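PDB 2YV9: chloride intracellular channel exc-4 from Caenorhabditis elegans, which may insert into membranes to form chloride channels, and is required to keep the lumen of the worm's growing excretory canal from swelling into cysts. Local coordinates for residues A[68-73]-A[79-84]; A[18-23]-A[45-50]. All coordinates share one frame; numbering follows the deposited sequence. Where two conformers were deposited one is given.

Interaction 1. Residues A[68-73]-A[79-84]. With CA (calcium ion), chain C.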
loop_
_atom_site.group_PDB
_atom_site.type_symbol
_atom_site.label_atom_id
_atom_site.label_comp_id
_atom_site.label_asym_id
_atom_site.label_seq_id
_atom_site.Cartn_x
_atom_site.Cartn_y
_atom_site.Cartn_z
ATOM N N GLU A 68 19.163 0.671 6.675
ATOM C CA GLU A 68 19.672 -0.437 5.858
ATOM C C GLU A 68 18.994 -1.771 6.142
ATOM O O GLU A 68 18.705 -2.529 5.213
ATOM C CB GLU A 68 21.199 -0.610 6.051
ATOM C CG GLU A 68 21.814 -1.825 5.284
ATOM C CD GLU A 68 23.334 -1.972 5.490
ATOM O OE1 GLU A 68 23.891 -1.295 6.387
ATOM O OE2 GLU A 68 23.971 -2.771 4.754
ATOM N N ALA A 69 18.774 -2.082 7.420
ATOM C CA ALA A 69 18.185 -3.368 7.786
ATOM C C ALA A 69 16.741 -3.463 7.304
ATOM O O ALA A 69 16.291 -4.532 6.900
ATOM C CB ALA A 69 18.250 -3.614 9.299
ATOM N N PHE A 70 16.038 -2.343 7.345
ATOM C CA PHE A 70 14.616 -2.334 6.950
ATOM C C PHE A 70 14.477 -2.481 5.456
ATOM O O PHE A 70 13.631 -3.214 4.972
ATOM C CB PHE A 70 13.910 -1.053 7.358
ATOM C CG PHE A 70 12.470 -1.048 6.967
ATOM C CD1 PHE A 70 11.568 -1.891 7.611
ATOM C CD2 PHE A 70 12.027 -0.270 5.926
ATOM C CE1 PHE A 70 10.239 -1.917 7.240
ATOM C CE2 PHE A 70 10.685 -0.281 5.566
ATOM C CZ PHE A 70 9.801 -1.130 6.200
ATOM N N LYS A 71 15.348 -1.792 4.719
ATOM C CA LYS A 71 15.406 -1.920 3.276
ATOM C C LYS A 71 15.741 -3.335 2.865
ATOM O O LYS A 71 15.175 -3.843 1.914
ATOM C CB LYS A 71 16.441 -0.954 2.687
ATOM C CG LYS A 71 16.061 0.510 2.824
ATOM C CD LYS A 71 17.103 1.409 2.181
ATOM C CE LYS A 71 16.731 2.886 2.282
ATOM N NZ LYS A 71 17.731 3.762 1.572
ATOM N N LYS A 72 16.671 -3.973 3.574
ATOM C CA LYS A 72 17.097 -5.294 3.192
ATOM C C LYS A 72 16.075 -6.351 3.612
ATOM O O LYS A 72 15.818 -7.308 2.873
ATOM C CB LYS A 72 18.444 -5.616 3.850
ATOM C CG LYS A 72 19.108 -6.832 3.264
ATOM C CD LYS A 72 20.354 -7.230 4.049
ATOM C CE LYS A 72 21.408 -6.165 4.064
ATOM N NZ LYS A 72 22.732 -6.760 4.414
ATOM N N ASN A 73 15.530 -6.196 4.812
ATOM C CA ASN A 73 14.498 -7.143 5.299
ATOM C C ASN A 73 13.191 -7.172 4.491
ATOM O O ASN A 73 12.601 -8.242 4.331
ATOM C CB ASN A 73 14.192 -6.908 6.775
ATOM C CG ASN A 73 15.327 -7.326 7.672
ATOM O OD1 ASN A 73 16.306 -7.924 7.227
ATOM N ND2 ASN A 73 15.204 -7.023 8.950
ATOM N N PRO A 79 6.164 0.752 5.385
ATOM C CA PRO A 79 5.085 0.566 6.317
ATOM C C PRO A 79 3.846 1.217 5.771
ATOM O O PRO A 79 3.938 2.154 4.984
ATOM C CB PRO A 79 5.557 1.267 7.590
ATOM C CG PRO A 79 7.015 1.394 7.453
ATOM C CD PRO A 79 7.257 1.519 6.000
ATOM N N PRO A 80 2.670 0.697 6.165
ATOM C CA PRO A 80 2.476 -0.442 7.055
ATOM C C PRO A 80 2.792 -1.789 6.413
ATOM O O PRO A 80 2.535 -2.030 5.216
ATOM C CB PRO A 80 0.978 -0.402 7.341
ATOM C CG PRO A 80 0.398 0.246 6.117
ATOM C CD PRO A 80 1.384 1.218 5.642
ATOM N N ILE A 81 3.369 -2.665 7.238
ATOM C CA ILE A 81 3.669 -4.034 6.868
ATOM C C ILE A 81 3.201 -4.895 8.068
ATOM O O ILE A 81 3.467 -4.555 9.217
ATOM C CB ILE A 81 5.205 -4.287 6.649
ATOM C CG1 ILE A 81 5.636 -3.608 5.366
ATOM C CG2 ILE A 81 5.491 -5.740 6.489
ATOM C CD1 ILE A 81 7.146 -3.448 5.293
ATOM N N MET A 82 2.542 -6.018 7.794
ATOM C CA MET A 82 2.026 -6.905 8.825
ATOM C C MET A 82 2.610 -8.290 8.646
ATOM O O MET A 82 2.650 -8.817 7.483
ATOM C CB MET A 82 0.498 -6.938 8.827
ATOM C CG MET A 82 -0.080 -7.621 10.070
ATOM S SD MET A 82 -1.872 -7.418 10.151
ATOM C CE MET A 82 -2.490 -8.413 8.829
ATOM N N ILE A 83 3.115 -8.856 9.772
ATOM C CA ILE A 83 3.752 -10.158 9.779
ATOM C C ILE A 83 2.935 -11.137 10.573
ATOM O O ILE A 83 2.444 -10.789 11.676
ATOM C CB ILE A 83 5.166 -10.150 10.430
ATOM C CG1 ILE A 83 6.001 -8.999 9.887
ATOM C CG2 ILE A 83 5.855 -11.453 10.129
ATOM C CD1 ILE A 83 6.093 -9.010 8.497
ATOM N N GLU A 84 2.729 -12.312 9.991
ATOM C CA GLU A 84 2.060 -13.426 10.746
ATOM C C GLU A 84 3.010 -14.612 10.697
ATOM O O GLU A 84 2.905 -15.522 9.888
ATOM C CB GLU A 84 0.702 -13.757 10.174
ATOM C CG GLU A 84 -0.160 -14.669 11.055
ATOM C CD GLU A 84 -1.621 -14.675 10.600
ATOM O OE1 GLU A 84 -1.971 -14.034 9.568
ATOM O OE2 GLU A 84 -2.436 -15.362 11.254
HETATM CA CA CA C . 2.483 -1.232 2.683
HETATM O O HOH W 1 2.789 1.366 2.096
#
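Pro-79 meets Phe-70 through its ring carbon CD, which lies 3.7 Å from Phe-70 CZ, and the approach leans toward CE2 of the same ring. Pro-79 CG adds a looser touch on CZ, and the proline side chain crosses the phenylalanine at a slant. Phe-70 reaches this far because its CG stands anti to the backbone N (chi1 -180°), carrying the ring from the helix toward the loop that leads into strand 81-84, where the nearest CA, that of Pro-79, is 10.0 Å from its own. The next peptide bond is cis. Beyond it Pro-80 turns from the helix and gives its carbonyl to the calcium ion, with Pro-80 O at 2.7 Å from the metal; Gln-78 O and Thr-92 O complete the protein ligands. A water on the ion also donates to Pro-79 O. A cis-proline just before this strand is the hallmark of thioredoxin-like folds, to which the GST-type N-terminal domain belongs. Ile-81 then points back to the helix. Its CD1 is extended by chi2 of 163° and lies 3.6 Å from Phe-70 CZ, leaning toward CE1 where Pro-79 leaned toward CE2. Were Phe-70 replaced by a serine, Pro-79 CD and Ile-81 CD1 would probably lose their shared apolar partner, opening a gap between helix 68-74 and the strand. From Ile-81 onward the strand pairs with strand 19-25, and beyond that residue it leaves the helix behind. The 113 Å² buried here is thus gathered round one aromatic tip, and its carbon-only chemistry implies that shape and exclusion of water, rather than directional bonds, join these segments.

Interaction 2. Residues A[18-23]-A[45-50]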
loop_
_atom_site.group_PDB
_atom_site.type_symbol
_atom_site.label_atom_id
_atom_site.label_comp_id
_atom_site.label_asym_id
_atom_site.label_seq_id
_atom_site.Cartn_x
_atom_site.Cartn_y
_atom_site.Cartn_z
ATOM N N PRO A 18 -4.227 -15.873 16.611
ATOM C CA PRO A 18 -3.140 -15.416 15.739
ATOM C C PRO A 18 -2.363 -14.221 16.294
ATOM O O PRO A 18 -2.942 -13.350 16.957
ATOM C CB PRO A 18 -3.858 -15.049 14.445
ATOM C CG PRO A 18 -5.308 -14.954 14.785
ATOM C CD PRO A 18 -5.531 -15.870 15.932
ATOM N N LEU A 19 -1.051 -14.209 16.043
ATOM C CA LEU A 19 -0.178 -13.117 16.407
ATOM C C LEU A 19 0.112 -12.342 15.135
ATOM O O LEU A 19 0.703 -12.899 14.196
ATOM C CB LEU A 19 1.157 -13.606 17.008
ATOM C CG LEU A 19 2.231 -12.527 17.198
ATOM C CD1 LEU A 19 1.680 -11.424 18.151
ATOM C CD2 LEU A 19 3.539 -13.133 17.714
ATOM N N LEU A 20 -0.320 -11.078 15.109
ATOM C CA LEU A 20 -0.110 -10.172 13.968
ATOM C C LEU A 20 0.804 -9.053 14.437
ATOM O O LEU A 20 0.497 -8.392 15.448
ATOM C CB LEU A 20 -1.445 -9.604 13.507
ATOM C CG LEU A 20 -2.514 -10.624 13.098
ATOM C CD1 LEU A 20 -3.897 -9.970 12.813
ATOM C CD2 LEU A 20 -2.017 -11.472 11.931
ATOM N N GLU A 21 1.946 -8.883 13.769
ATOM C CA GLU A 21 2.880 -7.812 14.093
ATOM C C GLU A 21 2.717 -6.756 13.007
ATOM O O GLU A 21 2.652 -7.084 11.832
ATOM C CB GLU A 21 4.318 -8.337 14.184
ATOM C CG GLU A 21 4.427 -9.562 15.103
ATOM C CD GLU A 21 5.776 -10.251 15.037
ATOM O OE1 GLU A 21 6.801 -9.575 15.290
ATOM O OE2 GLU A 21 5.805 -11.478 14.769
ATOM N N LEU A 22 2.552 -5.508 13.430
ATOM C CA LEU A 22 2.452 -4.376 12.531
ATOM C C LEU A 22 3.672 -3.497 12.689
ATOM O O LEU A 22 3.999 -3.077 13.800
ATOM C CB LEU A 22 1.209 -3.572 12.866
ATOM C CG LEU A 22 0.954 -2.426 11.889
ATOM C CD1 LEU A 22 0.506 -2.939 10.527
ATOM C CD2 LEU A 22 -0.119 -1.547 12.484
ATOM N N TYR A 23 4.331 -3.222 11.560
ATOM C CA TYR A 23 5.482 -2.343 11.515
ATOM C C TYR A 23 4.948 -1.027 10.989
ATOM O O TYR A 23 4.273 -1.006 9.970
ATOM C CB TYR A 23 6.543 -2.891 10.552
ATOM C CG TYR A 23 7.287 -4.093 11.084
ATOM C CD1 TYR A 23 8.526 -3.969 11.679
ATOM C CD2 TYR A 23 6.707 -5.360 11.041
ATOM C CE1 TYR A 23 9.195 -5.076 12.174
ATOM C CE2 TYR A 23 7.378 -6.464 11.520
ATOM C CZ TYR A 23 8.613 -6.318 12.090
ATOM O OH TYR A 23 9.260 -7.440 12.578
ATOM N N MET A 45 -5.613 0.872 14.153
ATOM C CA MET A 45 -6.942 0.916 14.770
ATOM C C MET A 45 -7.741 -0.371 14.553
ATOM O O MET A 45 -8.406 -0.901 15.483
ATOM C CB MET A 45 -7.757 2.087 14.226
ATOM C CG MET A 45 -7.219 3.442 14.660
ATOM S SD MET A 45 -8.099 4.919 14.194
ATOM C CE MET A 45 -9.699 4.583 14.879
ATOM N N GLU A 46 -7.688 -0.905 13.348
ATOM C CA GLU A 46 -8.396 -2.165 13.064
ATOM C C GLU A 46 -7.832 -3.327 13.917
ATOM O O GLU A 46 -8.578 -4.140 14.517
ATOM C CB GLU A 46 -8.329 -2.455 11.581
ATOM C CG GLU A 46 -9.136 -1.460 10.724
ATOM C CD GLU A 46 -8.947 -1.635 9.230
ATOM O OE1 GLU A 46 -8.213 -2.570 8.816
ATOM O OE2 GLU A 46 -9.547 -0.851 8.491
ATOM N N LEU A 47 -6.521 -3.468 13.928
ATOM C CA LEU A 47 -5.902 -4.481 14.800
ATOM C C LEU A 47 -6.282 -4.312 16.276
ATOM O O LEU A 47 -6.515 -5.320 16.964
ATOM C CB LEU A 47 -4.391 -4.493 14.632
ATOM C CG LEU A 47 -4.026 -5.075 13.250
ATOM C CD1 LEU A 47 -2.504 -4.860 12.962
ATOM C CD2 LEU A 47 -4.322 -6.515 13.074
ATOM N N TYR A 48 -6.361 -3.083 16.752
ATOM C CA TYR A 48 -6.732 -2.816 18.149
ATOM C C TYR A 48 -8.158 -3.298 18.408
ATOM O O TYR A 48 -8.444 -3.888 19.452
ATOM C CB TYR A 48 -6.599 -1.325 18.537
ATOM C CG TYR A 48 -6.494 -1.158 20.031
ATOM C CD1 TYR A 48 -5.249 -1.029 20.656
ATOM C CD2 TYR A 48 -7.625 -1.161 20.827
ATOM C CE1 TYR A 48 -5.152 -0.922 22.023
ATOM C CE2 TYR A 48 -7.535 -1.045 22.204
ATOM C CZ TYR A 48 -6.304 -0.929 22.802
ATOM O OH TYR A 48 -6.213 -0.792 24.197
ATOM N N ALA A 49 -9.056 -3.063 17.453
ATOM C CA ALA A 49 -10.439 -3.556 17.588
ATOM C C ALA A 49 -10.442 -5.062 17.869
ATOM O O ALA A 49 -11.167 -5.552 18.746
ATOM C CB ALA A 49 -11.288 -3.266 16.330
ATOM N N LEU A 50 -9.628 -5.795 17.124
ATOM C CA LEU A 50 -9.543 -7.265 17.258
ATOM C C LEU A 50 -8.819 -7.714 18.525
ATOM O O LEU A 50 -9.277 -8.659 19.214
ATOM C CB LEU A 50 -8.886 -7.925 16.047
ATOM C CG LEU A 50 -9.448 -7.689 14.656
ATOM C CD1 LEU A 50 -8.593 -8.392 13.625
ATOM C CD2 LEU A 50 -10.876 -8.222 14.603
#
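Leu-20, Leu-22 and Leu-47 make this contact from aliphatic carbons alone, so no ring face or edge is used between the segments. The flat groups nearby are turned to other partners: the ring of Tyr-23 meets Phe-74, with planes at about 60°, and that of Tyr-48 meets Tyr-51. Leu-47 is the shared partner, its two methyls divided between two strand residues. Its CD2 lies 3.5 Å from Leu-20 CD1, closer than carbons usually pack. The other branch, CD1, rests 3.9 Å from Leu-22 CB, and Leu-22 CD2 comes only slightly farther off, at 4.1 Å from the same methyl. The strand leucines differ in their first torsion: Leu-20 has CG anti to the carbonyl carbon (chi1 -58°), whereas in Leu-22 CG is anti to the backbone N (chi1 -175°); its CB is brought against Leu-47 by the backbone, and the torsions beyond it bring CD2 to the same methyl. The fork of Leu-47 thereby spans the two-residue step of the strand. The three side chains are buried, and the segments hide 155 Å² between them. Helix 38-52, predicted to become transmembrane on membrane insertion, is here the crossover helix of the beta-alpha-beta unit formed with strands 19-25 and 57-63. Leu-47 also touches Met-82 of strand 81-84, while Met-45 and Tyr-48 pack on helix 232-236 and Met-45 and Glu-46 on helix 190-210, placing helix 38-52 between the sheet and the all-helical part of the chain.

The two contacts lie in the thioredoxin-like N-terminal domain, their centres 16 Å apart, and interaction 2 closes before interaction 1 opens along the chain. They are coupled through the mixed four-stranded sheet, where strands 19-25 and 81-84 are antiparallel neighbours. Probable backbone hydrogen bonds, Ile-83 N to Glu-21 O and Ile-81 O to Tyr-23 N, each 2.8 Å, join them directly. Helix 38-52 lies on the sheet face bearing Leu-20, Leu-22 and Met-82, whereas Ile-81 faces helix 68-74, so the contacts occupy different faces. Any rearrangement of this domain for membrane insertion, as proposed for the family, would probably have to disturb this shared sheet.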